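Local coordinates for protein prophenoloxidase b (Marsupenaeus japonicus, PDB 3WKY) that is the precursor of a crustacean hemolymph phenoloxidase that, once activated, probably oxidises phenols at a type 3 dicopper centre, at residues A[154-159]-A[463-468]; A[446-451]-A[662-667]; A[454-459]-A[470-475]; A[479-484]-A[574-579]. All coordinates share one frame; numbering follows the deposited sequence.

How the interactions relate
Interactions 2, 3 and 4 share one sheet: strand 445-456 takes part in 2 and 3, strand 472-481 in 3 and 4. Interactions 2 and 4 are neighbours, centres about 10 Å apart, with F449 O 2.8 Å from E481 N in a probable hydrogen bond. At the other end of the strand pair, interaction 1 lies about 12 Å from interaction 3 (centres); F463 CD2 packs 3.4 Å from V473 CG2, and both contacts touch one ethanediol. No residue of the four contacts lines the Cu2-O2 pocket. Interaction 4 is linked to it through helix 193-205: W574 and P575 touch L195 on this helix, which carries the pocket residues H199 and H203.

Interaction 1: A[154-159]-A[463-468]; sequences LAKSAI and FRLKRD. With EDO (1,2-ethanediol), chain L.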
# COMPACT_ATOMS: atom_id res chain seq x y z
N LEU A 154 -45.25 3.72 25.52
CA LEU A 154 -45.98 4.73 26.27
C LEU A 154 -47.45 4.81 25.86
O LEU A 154 -48.32 5.05 26.68
CB LEU A 154 -45.30 6.09 26.11
CG LEU A 154 -44.27 6.51 27.17
CD1 LEU A 154 -43.29 5.40 27.46
CD2 LEU A 154 -43.53 7.76 26.72
N ALA A 155 -47.71 4.61 24.56
CA ALA A 155 -49.07 4.61 24.06
C ALA A 155 -49.86 3.44 24.65
O ALA A 155 -50.98 3.62 25.13
CB ALA A 155 -49.08 4.53 22.53
N LYS A 156 -49.26 2.25 24.62
CA LYS A 156 -49.89 1.04 25.15
C LYS A 156 -50.28 1.22 26.62
O LYS A 156 -51.39 0.84 27.02
CB LYS A 156 -48.97 -0.17 24.98
CG LYS A 156 -49.60 -1.49 25.46
CD LYS A 156 -48.77 -2.70 25.02
CE LYS A 156 -49.45 -4.01 25.40
NZ LYS A 156 -48.66 -5.21 24.95
N SER A 157 -49.38 1.79 27.41
CA SER A 157 -49.64 2.04 28.82
C SER A 157 -50.72 3.09 29.00
O SER A 157 -51.61 2.92 29.83
CB SER A 157 -48.36 2.49 29.53
OG SER A 157 -47.42 1.45 29.59
N ALA A 158 -50.63 4.17 28.24
CA ALA A 158 -51.60 5.25 28.33
C ALA A 158 -53.02 4.75 28.08
O ALA A 158 -53.94 5.09 28.83
CB ALA A 158 -51.25 6.36 27.34
N ILE A 159 -53.19 3.95 27.04
CA ILE A 159 -54.49 3.41 26.68
C ILE A 159 -55.05 2.58 27.83
O ILE A 159 -56.24 2.68 28.17
CB ILE A 159 -54.39 2.54 25.40
CG1 ILE A 159 -54.07 3.42 24.19
CG2 ILE A 159 -55.66 1.75 25.17
CD1 ILE A 159 -53.78 2.63 22.91
N PHE A 463 -51.40 4.63 16.61
CA PHE A 463 -50.94 4.07 17.88
C PHE A 463 -52.01 3.28 18.64
O PHE A 463 -51.76 2.79 19.74
CB PHE A 463 -50.39 5.18 18.79
CG PHE A 463 -49.05 5.72 18.36
CD1 PHE A 463 -47.87 5.08 18.73
CD2 PHE A 463 -48.97 6.88 17.60
CE1 PHE A 463 -46.63 5.59 18.36
CE2 PHE A 463 -47.73 7.40 17.22
CZ PHE A 463 -46.56 6.75 17.60
N ARG A 464 -53.21 3.16 18.06
CA ARG A 464 -54.29 2.39 18.68
C ARG A 464 -53.96 0.90 18.76
O ARG A 464 -53.40 0.33 17.82
CB ARG A 464 -55.60 2.57 17.91
CG ARG A 464 -56.21 3.96 17.99
CD ARG A 464 -56.70 4.41 16.62
NE ARG A 464 -57.96 3.80 16.21
CZ ARG A 464 -58.22 3.38 14.97
NH1 ARG A 464 -57.31 3.47 14.01
NH2 ARG A 464 -59.40 2.84 14.69
N LEU A 465 -54.32 0.28 19.87
CA LEU A 465 -54.26 -1.17 19.99
C LEU A 465 -55.48 -1.76 19.29
O LEU A 465 -55.37 -2.70 18.49
CB LEU A 465 -54.23 -1.59 21.45
CG LEU A 465 -52.88 -1.36 22.12
CD1 LEU A 465 -52.97 -1.54 23.63
CD2 LEU A 465 -51.85 -2.32 21.53
N LYS A 466 -56.65 -1.19 19.58
CA LYS A 466 -57.88 -1.59 18.92
C LYS A 466 -58.69 -0.37 18.49
O LYS A 466 -58.45 0.74 18.95
CB LYS A 466 -58.70 -2.52 19.80
CG LYS A 466 -58.27 -3.97 19.69
CD LYS A 466 -58.87 -4.84 20.78
CE LYS A 466 -58.73 -6.29 20.41
NZ LYS A 466 -59.10 -7.23 21.51
N ARG A 467 -59.67 -0.63 17.62
CA ARG A 467 -60.44 0.40 16.92
C ARG A 467 -60.88 1.61 17.75
O ARG A 467 -60.75 2.75 17.31
CB ARG A 467 -61.67 -0.25 16.29
CG ARG A 467 -62.48 0.70 15.43
CD ARG A 467 -63.69 0.01 14.83
NE ARG A 467 -64.30 0.85 13.80
CZ ARG A 467 -65.06 1.91 14.05
NH1 ARG A 467 -65.31 2.26 15.31
NH2 ARG A 467 -65.57 2.62 13.05
N ASP A 468 -61.38 1.36 18.95
CA ASP A 468 -62.04 2.42 19.71
C ASP A 468 -61.11 3.21 20.63
O ASP A 468 -61.54 4.14 21.30
CB ASP A 468 -63.22 1.86 20.50
CG ASP A 468 -64.35 1.40 19.59
OD1 ASP A 468 -64.74 2.17 18.69
OD2 ASP A 468 -64.84 0.27 19.78
C1 EDO L . -53.27 7.49 15.28
O1 EDO L . -52.84 7.51 16.66
C2 EDO L . -54.65 8.08 15.07
O2 EDO L . -55.65 7.17 15.55
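K156 and L465 meet at about a right angle, with K156 CG 3.8 Å from L465 CD1. CG anti to the backbone N (chi1 -177°) puts this methylene of the lysine against the leucine; the rest of the chain runs on extended. Nearly one helical turn further on, I159 presses CD1 on the loop backbone, 3.8 Å from F463 O, and also approaches L465 CG at 4.2 Å. A155 directs CB toward F463, and this methyl stands oblique to the ring, 4.0 Å from F463 CB. The contact joins helix 145-160 of the copper-containing region to the loop between strands 445-456 and 472-481 of the immunoglobulin-like region, and no hydrogen bond crosses it. L465 also packs on L465 of a second subunit, which places the loop at a subunit boundary. R464 CB points away from the helix; its chain, bent at chi2 and chi3, grips R467 O side-on with NE at 3.2 Å and NH2 at 2.9 Å. NH2 lies in the carbonyl plane on a lone pair, whereas NE stands above that plane; NH1 forms a salt bridge with D462. An alanine at R464 would probably leave R467 O without these two donors and D462 without this salt-bridge mate. F463 N donates almost straight (174°) to O1 of an ethanediol, 3.2 Å away near the edge of the F463 ring.

Interaction 2: A[446-451]-A[662-667]; sequences LHTFFT and ITHLRD
The imidazole of H664 has T448 OG1 and F450 CD2 at its edge, both in the ring plane. F450 meets it rim to rim, the planes 79° apart and F450 CE2 3.5 Å from H664 CE1, so neither ring lies over the other's face. H664 holds CG anti to its backbone N (chi1 179°), and its ND1 donates to T448 OG1 at 2.9 Å. That bond belongs to one of two modelled conformers of T448, in which OG1 is also hydrogen-bonded to R582 O. Among the residues that point to the other side of the strands, H447 lies beside T663, pointing the same way, and its CD2 comes 3.5 Å from L665 CD1, oblique to the imidazole. L665 CD1 also stands at the edge of the F449 ring, near its plane. The backbones run parallel, pairing L446 with I662, H447 with T663 and T448 with H664. T663 N donates to L446 O at 2.8 Å, T448 N to T663 O at 3.1 Å, and L665 N to T448 O at 2.8 Å. Beyond the last of these bonds a water bridges the backbones, accepting from F450 N at 2.8 Å and donating to L665 O. This parallel pair belongs to the mixed sheet of the immunoglobulin-like region. Strand 445-456 has 472-481 as its other neighbour, strand 655-664 has 588-598, and F450 meets Y188 of helix 187-190 edge-to-face.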
# COMPACT_ATOMS: atom_id res chain seq x y z
N LEU A 446 -27.28 39.73 15.64
CA LEU A 446 -28.33 38.72 15.56
C LEU A 446 -28.01 37.58 16.52
O LEU A 446 -26.84 37.32 16.81
CB LEU A 446 -28.44 38.17 14.13
CG LEU A 446 -28.76 39.18 13.03
CD1 LEU A 446 -28.89 38.48 11.68
CD2 LEU A 446 -30.04 39.94 13.36
N HIS A 447 -29.05 36.92 17.03
CA HIS A 447 -28.82 35.82 17.96
C HIS A 447 -29.43 34.52 17.46
O HIS A 447 -30.33 34.50 16.63
CB HIS A 447 -29.39 36.12 19.35
CG HIS A 447 -28.65 37.18 20.10
ND1 HIS A 447 -29.07 38.49 20.13
CD2 HIS A 447 -27.52 37.12 20.84
CE1 HIS A 447 -28.23 39.20 20.86
NE2 HIS A 447 -27.28 38.39 21.30
N THR A 448 -28.90 33.42 17.97
CA THR A 448 -29.51 32.11 17.75
C THR A 448 -29.50 31.36 19.06
O THR A 448 -28.74 31.68 19.97
CB THR A 448 -28.79 31.24 16.68
OG1 THR A 448 -27.51 30.82 17.16
CG2 THR A 448 -28.65 31.98 15.35
N PHE A 449 -30.41 30.40 19.19
CA PHE A 449 -30.49 29.58 20.40
C PHE A 449 -31.34 28.34 20.14
O PHE A 449 -31.99 28.24 19.10
CB PHE A 449 -31.05 30.38 21.59
CG PHE A 449 -32.16 31.32 21.22
CD1 PHE A 449 -33.38 30.85 20.74
CD2 PHE A 449 -31.98 32.69 21.35
CE1 PHE A 449 -34.39 31.72 20.40
CE2 PHE A 449 -33.00 33.57 21.01
CZ PHE A 449 -34.20 33.08 20.53
N PHE A 450 -31.34 27.39 21.07
CA PHE A 450 -32.17 26.20 20.88
C PHE A 450 -33.50 26.32 21.61
O PHE A 450 -33.56 26.83 22.73
CB PHE A 450 -31.44 24.92 21.29
CG PHE A 450 -30.37 24.50 20.32
CD1 PHE A 450 -30.69 23.71 19.22
CD2 PHE A 450 -29.06 24.93 20.48
CE1 PHE A 450 -29.71 23.33 18.31
CE2 PHE A 450 -28.07 24.56 19.57
CZ PHE A 450 -28.39 23.76 18.49
N THR A 451 -34.56 25.86 20.95
CA THR A 451 -35.93 25.93 21.46
C THR A 451 -36.63 24.61 21.13
O THR A 451 -36.44 24.04 20.06
CB THR A 451 -36.69 27.11 20.80
OG1 THR A 451 -36.20 28.36 21.33
CG2 THR A 451 -38.18 27.03 21.06
N ILE A 662 -23.14 37.60 14.59
CA ILE A 662 -24.14 36.61 14.98
C ILE A 662 -23.65 35.87 16.21
O ILE A 662 -22.54 35.32 16.21
CB ILE A 662 -24.45 35.60 13.84
CG1 ILE A 662 -24.89 36.35 12.58
CG2 ILE A 662 -25.51 34.60 14.29
CD1 ILE A 662 -25.29 35.45 11.42
N THR A 663 -24.47 35.83 17.25
CA THR A 663 -24.05 35.31 18.55
C THR A 663 -24.99 34.21 19.01
O THR A 663 -26.20 34.43 19.12
CB THR A 663 -24.01 36.44 19.59
OG1 THR A 663 -22.96 37.36 19.26
CG2 THR A 663 -23.76 35.89 21.00
N HIS A 664 -24.45 33.02 19.25
CA HIS A 664 -25.24 31.91 19.74
C HIS A 664 -25.34 31.97 21.26
O HIS A 664 -24.33 32.08 21.94
CB HIS A 664 -24.62 30.56 19.33
CG HIS A 664 -25.39 29.37 19.83
ND1 HIS A 664 -26.62 29.02 19.32
CD2 HIS A 664 -25.10 28.47 20.79
CE1 HIS A 664 -27.06 27.94 19.95
NE2 HIS A 664 -26.16 27.59 20.84
N LEU A 665 -26.57 31.87 21.77
CA LEU A 665 -26.81 31.87 23.20
C LEU A 665 -27.16 30.47 23.70
O LEU A 665 -28.22 29.92 23.36
CB LEU A 665 -27.96 32.84 23.54
CG LEU A 665 -27.75 34.29 23.12
CD1 LEU A 665 -29.04 35.13 23.27
CD2 LEU A 665 -26.61 34.91 23.91
N ARG A 666 -26.26 29.89 24.50
CA ARG A 666 -26.51 28.61 25.15
C ARG A 666 -27.67 28.72 26.15
O ARG A 666 -28.40 27.76 26.39
CB ARG A 666 -25.24 28.11 25.84
CG ARG A 666 -25.44 26.86 26.68
CD ARG A 666 -24.16 26.37 27.34
NE ARG A 666 -23.37 25.51 26.46
CZ ARG A 666 -23.68 24.25 26.17
NH1 ARG A 666 -24.78 23.70 26.67
NH2 ARG A 666 -22.90 23.55 25.37
N ASP A 667 -27.81 29.91 26.73
CA ASP A 667 -28.87 30.21 27.69
C ASP A 667 -29.38 31.61 27.38
O ASP A 667 -28.75 32.60 27.76
CB ASP A 667 -28.30 30.14 29.11
CG ASP A 667 -29.26 30.68 30.16
OD1 ASP A 667 -30.49 30.66 29.93
OD2 ASP A 667 -28.77 31.13 31.22
O HOH W 1 -29.62 27.60 23.22

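Interaction 3: A[454-459]-A[470-475]; sequences TFNSSS and NITVHI. With NAG (2-acetamido-2-deoxy-beta-D-glucopyranose), chain C; NAG (2-acetamido-2-deoxy-beta-D-glucopyranose), chain H; EDO (1,2-ethanediol), chain L.
F455 and I475 form the hydrogen-bonded antiparallel pair of a beta hairpin with a long connecting loop, the turn-ward end of strands 445-456 and 472-481. The tight side combines apolar packing with a doubly held carbonyl. With F455 CG between the backbone N and the carbonyl carbon (chi1 68°), the ring lies beside I475, the two side chains pointing the same way; I475 CB stands over one ring face, 4.0 Å from F455 CE1. I475 CD1 packs 3.5 Å from S457 CB. V473 O is gripped twice by one residue, by S457 N nearly in line with the carbonyl and by S457 OG at 2.8 Å, which comes from 41° above the carbonyl plane. V473 itself packs on A151 of helix 145-160 and on V166 of strand 165-169. The face carrying N456 and H474 is partly exposed and bears the glycan. N456 ND2 is bonded to C1 of an N-acetylglucosamine, while its OD1 accepts from S458 N in an Asx turn. The acetamide N2 of that sugar donates to T472 OG1 at 3.1 Å, in one of two modelled conformers of T472. H474 presents its ring edge to the methyl C8 of the same sugar, and H474 NE2 is hydrogen-bonded to E165 OE1. A second sugar is carried by N470; S458 and T472 supply the hydroxyls of the two N-glycosylation sequons. S458 OG accepts from V473 N at 3.0 Å and donates to ethanediol O1, also at 3.0 Å.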
# COMPACT_ATOMS: atom_id res chain seq x y z
N THR A 454 -42.93 20.80 19.22
CA THR A 454 -43.71 19.58 19.41
C THR A 454 -44.69 19.42 18.26
O THR A 454 -45.26 20.41 17.80
CB THR A 454 -44.49 19.64 20.74
OG1 THR A 454 -43.57 19.83 21.82
CG2 THR A 454 -45.27 18.35 20.98
N PHE A 455 -44.88 18.19 17.77
CA PHE A 455 -45.92 17.94 16.77
C PHE A 455 -46.71 16.67 17.07
O PHE A 455 -46.27 15.80 17.83
CB PHE A 455 -45.34 17.90 15.35
CG PHE A 455 -44.45 16.72 15.08
CD1 PHE A 455 -43.10 16.77 15.41
CD2 PHE A 455 -44.95 15.57 14.49
CE1 PHE A 455 -42.27 15.68 15.17
CE2 PHE A 455 -44.13 14.48 14.24
CZ PHE A 455 -42.78 14.54 14.58
N ASN A 456 -47.89 16.59 16.46
CA ASN A 456 -48.80 15.45 16.62
C ASN A 456 -48.46 14.37 15.59
O ASN A 456 -48.69 14.54 14.39
CB ASN A 456 -50.25 15.95 16.45
CG ASN A 456 -51.30 14.89 16.73
OD1 ASN A 456 -51.01 13.69 16.77
ND2 ASN A 456 -52.55 15.33 16.92
N SER A 457 -47.93 13.24 16.05
CA SER A 457 -47.50 12.19 15.13
C SER A 457 -48.61 11.22 14.74
O SER A 457 -48.43 10.38 13.87
CB SER A 457 -46.32 11.41 15.71
OG SER A 457 -46.69 10.66 16.86
N SER A 458 -49.77 11.37 15.37
CA SER A 458 -50.87 10.42 15.17
C SER A 458 -51.54 10.52 13.81
O SER A 458 -52.33 9.67 13.43
CB SER A 458 -51.88 10.53 16.31
OG SER A 458 -51.31 10.00 17.50
N SER A 459 -51.22 11.57 13.06
CA SER A 459 -51.66 11.65 11.68
C SER A 459 -50.85 10.69 10.82
O SER A 459 -51.27 10.31 9.73
CB SER A 459 -51.50 13.07 11.15
OG SER A 459 -50.28 13.63 11.63
N ASN A 470 -58.56 5.87 22.03
CA ASN A 470 -58.39 7.29 21.78
C ASN A 470 -57.00 7.68 22.29
O ASN A 470 -56.80 7.89 23.49
CB ASN A 470 -59.48 8.07 22.53
CG ASN A 470 -59.35 9.57 22.38
OD1 ASN A 470 -58.78 10.07 21.41
ND2 ASN A 470 -59.89 10.29 23.37
N ILE A 471 -56.04 7.74 21.38
CA ILE A 471 -54.65 8.00 21.77
C ILE A 471 -53.95 8.93 20.78
O ILE A 471 -54.08 8.77 19.56
CB ILE A 471 -53.87 6.68 21.95
CG1 ILE A 471 -52.44 6.95 22.42
CG2 ILE A 471 -53.87 5.86 20.66
CD1 ILE A 471 -52.35 7.71 23.73
N THR A 472 -53.25 9.92 21.32
CA THR A 472 -52.45 10.85 20.52
C THR A 472 -51.03 10.86 21.06
O THR A 472 -50.82 10.99 22.26
CB THR A 472 -53.01 12.29 20.59
OG1 THR A 472 -54.28 12.34 19.92
CG2 THR A 472 -52.06 13.28 19.92
N VAL A 473 -50.05 10.73 20.16
CA VAL A 473 -48.66 10.75 20.57
C VAL A 473 -48.01 12.02 20.05
O VAL A 473 -47.92 12.23 18.84
CB VAL A 473 -47.89 9.52 20.06
CG1 VAL A 473 -46.42 9.64 20.41
CG2 VAL A 473 -48.48 8.25 20.67
N HIS A 474 -47.60 12.87 20.98
CA HIS A 474 -46.88 14.08 20.63
C HIS A 474 -45.39 13.79 20.68
O HIS A 474 -44.93 13.02 21.54
CB HIS A 474 -47.23 15.21 21.61
CG HIS A 474 -48.67 15.62 21.57
ND1 HIS A 474 -49.21 16.35 20.53
CD2 HIS A 474 -49.69 15.39 22.44
CE1 HIS A 474 -50.49 16.56 20.76
NE2 HIS A 474 -50.81 15.99 21.91
N ILE A 475 -44.64 14.38 19.76
CA ILE A 475 -43.19 14.19 19.74
C ILE A 475 -42.50 15.54 19.86
O ILE A 475 -42.74 16.44 19.05
CB ILE A 475 -42.72 13.47 18.46
CG1 ILE A 475 -43.34 12.07 18.40
CG2 ILE A 475 -41.19 13.38 18.44
CD1 ILE A 475 -43.06 11.32 17.10
C1 NAG C . -53.56 14.33 16.61
C2 NAG C . -54.87 14.93 17.12
C3 NAG C . -56.04 14.02 16.79
C4 NAG C . -56.10 13.71 15.30
C5 NAG C . -54.74 13.41 14.65
C6 NAG C . -54.81 13.89 13.20
C7 NAG C . -54.84 16.31 19.16
C8 NAG C . -54.62 16.30 20.64
N2 NAG C . -54.83 15.12 18.56
O3 NAG C . -57.23 14.64 17.21
O4 NAG C . -56.94 12.59 15.11
O5 NAG C . -53.63 14.09 15.22
O6 NAG C . -54.94 12.81 12.31
O7 NAG C . -55.00 17.37 18.56
C1 NAG H . -60.04 11.68 23.02
C2 NAG H . -61.47 12.26 22.95
C3 NAG H . -61.58 13.79 23.06
C4 NAG H . -60.45 14.43 23.85
C5 NAG H . -59.14 13.82 23.37
C6 NAG H . -57.91 14.54 23.91
C7 NAG H . -62.98 10.90 21.61
C8 NAG H . -63.58 10.66 20.25
N2 NAG H . -62.06 11.86 21.68
O3 NAG H . -62.81 14.12 23.66
O4 NAG H . -60.45 15.83 23.65
O5 NAG H . -59.15 12.48 23.77
O6 NAG H . -57.46 13.91 25.09
O7 NAG H . -63.33 10.23 22.58
C1 EDO L . -53.27 7.49 15.28
O1 EDO L . -52.84 7.51 16.66
C2 EDO L . -54.65 8.08 15.07
O2 EDO L . -55.65 7.17 15.55

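Interaction 4: A[479-484]-A[574-579]; sequences FLEHPD and WPRNLQ. Unlike the reference sequence in segment 574-579: R576 (reference Gln). With NAG (2-acetamido-2-deoxy-beta-D-glucopyranose), chain F.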
# COMPACT_ATOMS: atom_id res chain seq x y z
N PHE A 479 -34.70 22.44 18.44
CA PHE A 479 -34.36 22.97 17.12
C PHE A 479 -33.56 24.24 17.31
O PHE A 479 -33.81 25.01 18.25
CB PHE A 479 -35.63 23.36 16.36
CG PHE A 479 -36.49 22.20 15.98
CD1 PHE A 479 -37.32 21.59 16.91
CD2 PHE A 479 -36.49 21.72 14.68
CE1 PHE A 479 -38.11 20.50 16.56
CE2 PHE A 479 -37.28 20.65 14.31
CZ PHE A 479 -38.10 20.03 15.25
N LEU A 480 -32.62 24.50 16.40
CA LEU A 480 -31.99 25.82 16.38
C LEU A 480 -33.09 26.81 16.01
O LEU A 480 -34.00 26.47 15.24
CB LEU A 480 -30.88 25.87 15.34
CG LEU A 480 -30.02 27.12 15.46
CD1 LEU A 480 -29.17 26.99 16.71
CD2 LEU A 480 -29.16 27.38 14.22
N GLU A 481 -33.01 28.03 16.54
CA GLU A 481 -34.01 29.05 16.27
C GLU A 481 -33.36 30.41 16.38
O GLU A 481 -32.22 30.51 16.84
CB GLU A 481 -35.18 28.94 17.27
CG GLU A 481 -36.43 28.26 16.71
CD GLU A 481 -37.16 29.11 15.67
OE1 GLU A 481 -36.67 30.22 15.34
OE2 GLU A 481 -38.22 28.66 15.19
N HIS A 482 -34.07 31.46 15.98
CA HIS A 482 -33.54 32.82 16.05
C HIS A 482 -34.71 33.78 16.22
O HIS A 482 -35.81 33.48 15.77
CB HIS A 482 -32.81 33.16 14.75
CG HIS A 482 -33.71 33.28 13.57
ND1 HIS A 482 -34.30 34.48 13.19
CD2 HIS A 482 -34.17 32.36 12.68
CE1 HIS A 482 -35.05 34.29 12.13
NE2 HIS A 482 -35.00 33.01 11.80
N PRO A 483 -34.48 34.93 16.86
CA PRO A 483 -35.49 36.00 16.92
C PRO A 483 -35.73 36.62 15.55
O PRO A 483 -34.80 36.63 14.73
CB PRO A 483 -34.84 37.06 17.83
CG PRO A 483 -33.82 36.32 18.62
CD PRO A 483 -33.31 35.22 17.72
N ASP A 484 -36.93 37.15 15.29
CA ASP A 484 -37.15 37.95 14.09
C ASP A 484 -36.16 39.11 14.04
O ASP A 484 -35.72 39.60 15.08
CB ASP A 484 -38.57 38.53 14.04
CG ASP A 484 -39.65 37.48 13.86
OD1 ASP A 484 -39.34 36.36 13.40
OD2 ASP A 484 -40.82 37.79 14.16
N TRP A 574 -37.00 27.38 2.59
CA TRP A 574 -35.85 27.25 3.48
C TRP A 574 -36.42 27.32 4.90
O TRP A 574 -37.32 28.11 5.14
CB TRP A 574 -34.83 28.37 3.27
CG TRP A 574 -33.62 28.14 4.13
CD1 TRP A 574 -33.33 28.75 5.32
CD2 TRP A 574 -32.57 27.19 3.90
NE1 TRP A 574 -32.15 28.25 5.83
CE2 TRP A 574 -31.66 27.29 4.98
CE3 TRP A 574 -32.30 26.29 2.87
CZ2 TRP A 574 -30.50 26.51 5.06
CZ3 TRP A 574 -31.15 25.50 2.96
CH2 TRP A 574 -30.27 25.62 4.04
N PRO A 575 -35.94 26.48 5.83
CA PRO A 575 -36.54 26.52 7.17
C PRO A 575 -36.33 27.86 7.87
O PRO A 575 -35.19 28.32 8.00
CB PRO A 575 -35.78 25.43 7.93
CG PRO A 575 -35.33 24.48 6.87
CD PRO A 575 -34.98 25.36 5.69
N ARG A 576 -37.42 28.49 8.32
CA ARG A 576 -37.29 29.78 8.98
C ARG A 576 -36.37 29.67 10.19
O ARG A 576 -35.58 30.59 10.46
CB ARG A 576 -38.66 30.36 9.40
CG ARG A 576 -38.53 31.77 10.01
CD ARG A 576 -39.61 32.08 11.07
NE ARG A 576 -39.18 33.16 11.97
CZ ARG A 576 -38.44 32.98 13.07
NH1 ARG A 576 -38.04 31.76 13.41
NH2 ARG A 576 -38.09 34.01 13.82
N ASN A 577 -36.43 28.54 10.89
CA ASN A 577 -35.62 28.37 12.09
C ASN A 577 -34.12 28.26 11.81
O ASN A 577 -33.29 28.46 12.71
CB ASN A 577 -36.11 27.19 12.94
CG ASN A 577 -35.80 25.84 12.31
OD1 ASN A 577 -36.41 25.46 11.32
ND2 ASN A 577 -34.85 25.11 12.90
N LEU A 578 -33.77 27.96 10.55
CA LEU A 578 -32.36 27.92 10.14
C LEU A 578 -31.99 29.09 9.24
O LEU A 578 -31.00 29.05 8.51
CB LEU A 578 -32.02 26.59 9.43
CG LEU A 578 -32.32 25.31 10.21
CD1 LEU A 578 -31.91 24.08 9.38
CD2 LEU A 578 -31.61 25.29 11.58
N GLN A 579 -32.78 30.16 9.31
CA GLN A 579 -32.54 31.31 8.46
C GLN A 579 -31.24 32.05 8.82
O GLN A 579 -30.62 32.69 7.97
CB GLN A 579 -33.73 32.26 8.58
CG GLN A 579 -33.65 33.51 7.74
CD GLN A 579 -34.97 34.25 7.80
OE1 GLN A 579 -35.76 34.02 8.73
NE2 GLN A 579 -35.23 35.10 6.81
C1 NAG F . -42.35 35.31 11.93
C2 NAG F . -43.43 36.02 12.75
C3 NAG F . -43.45 35.44 14.16
C4 NAG F . -43.70 33.94 14.09
C5 NAG F . -42.75 33.26 13.12
C6 NAG F . -43.21 31.83 12.86
C7 NAG F . -44.20 38.28 12.31
C8 NAG F . -44.20 39.68 12.84
N2 NAG F . -43.25 37.46 12.77
O3 NAG F . -44.47 36.05 14.92
O4 NAG F . -43.53 33.38 15.38
O5 NAG F . -42.69 33.93 11.87
O6 NAG F . -44.26 31.86 11.92
O7 NAG F . -45.06 37.92 11.50
O HOH W 2 -39.46 29.14 12.94
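R576 and E481 open the charged part of this contact: NH1 of R576 meets OE1 of E481 at 2.8 Å, in the guanidinium plane and on the syn lone pair. The anti lone pair of OE1 takes H482 N, so one carboxylate oxygen holds two donors. NH2 of R576 is shared between D484 OD1 at 2.7 Å, met on the anti side and out of the carboxylate plane, and H482 O at 3.0 Å. A water bridges E481 OE2 and R576 NH1, while K453 forms a salt bridge with OE2. An alanine at E481 would probably leave R576 NH1 and K453 without their carboxylate mate and H482 N without its acceptor. The network of E481, D484 and R576 joins the end of strand 472-481 to a short 3-10 turn in the loop before strand 588-598, both in the immunoglobulin-like region. Stacking comes next: the guanidinium lies flat on the H482 ring, planes 6° apart and centres 4.0 Å apart. Among the neutral bonds, H482 NE2 donates weakly to R576 O, and N577 ND2 donates to L480 O at 2.8 Å, its amide plane nearly containing the carbonyl oxygen, and also reaches D192. Apolar contact is small, L480 CB resting 3.9 Å from L578 CD2. On the sugar side, D484 OD2 accepts from the acetamide N2 of an N-acetylglucosamine at 2.8 Å, while R576 NE is hydrogen-bonded to N550 OD1.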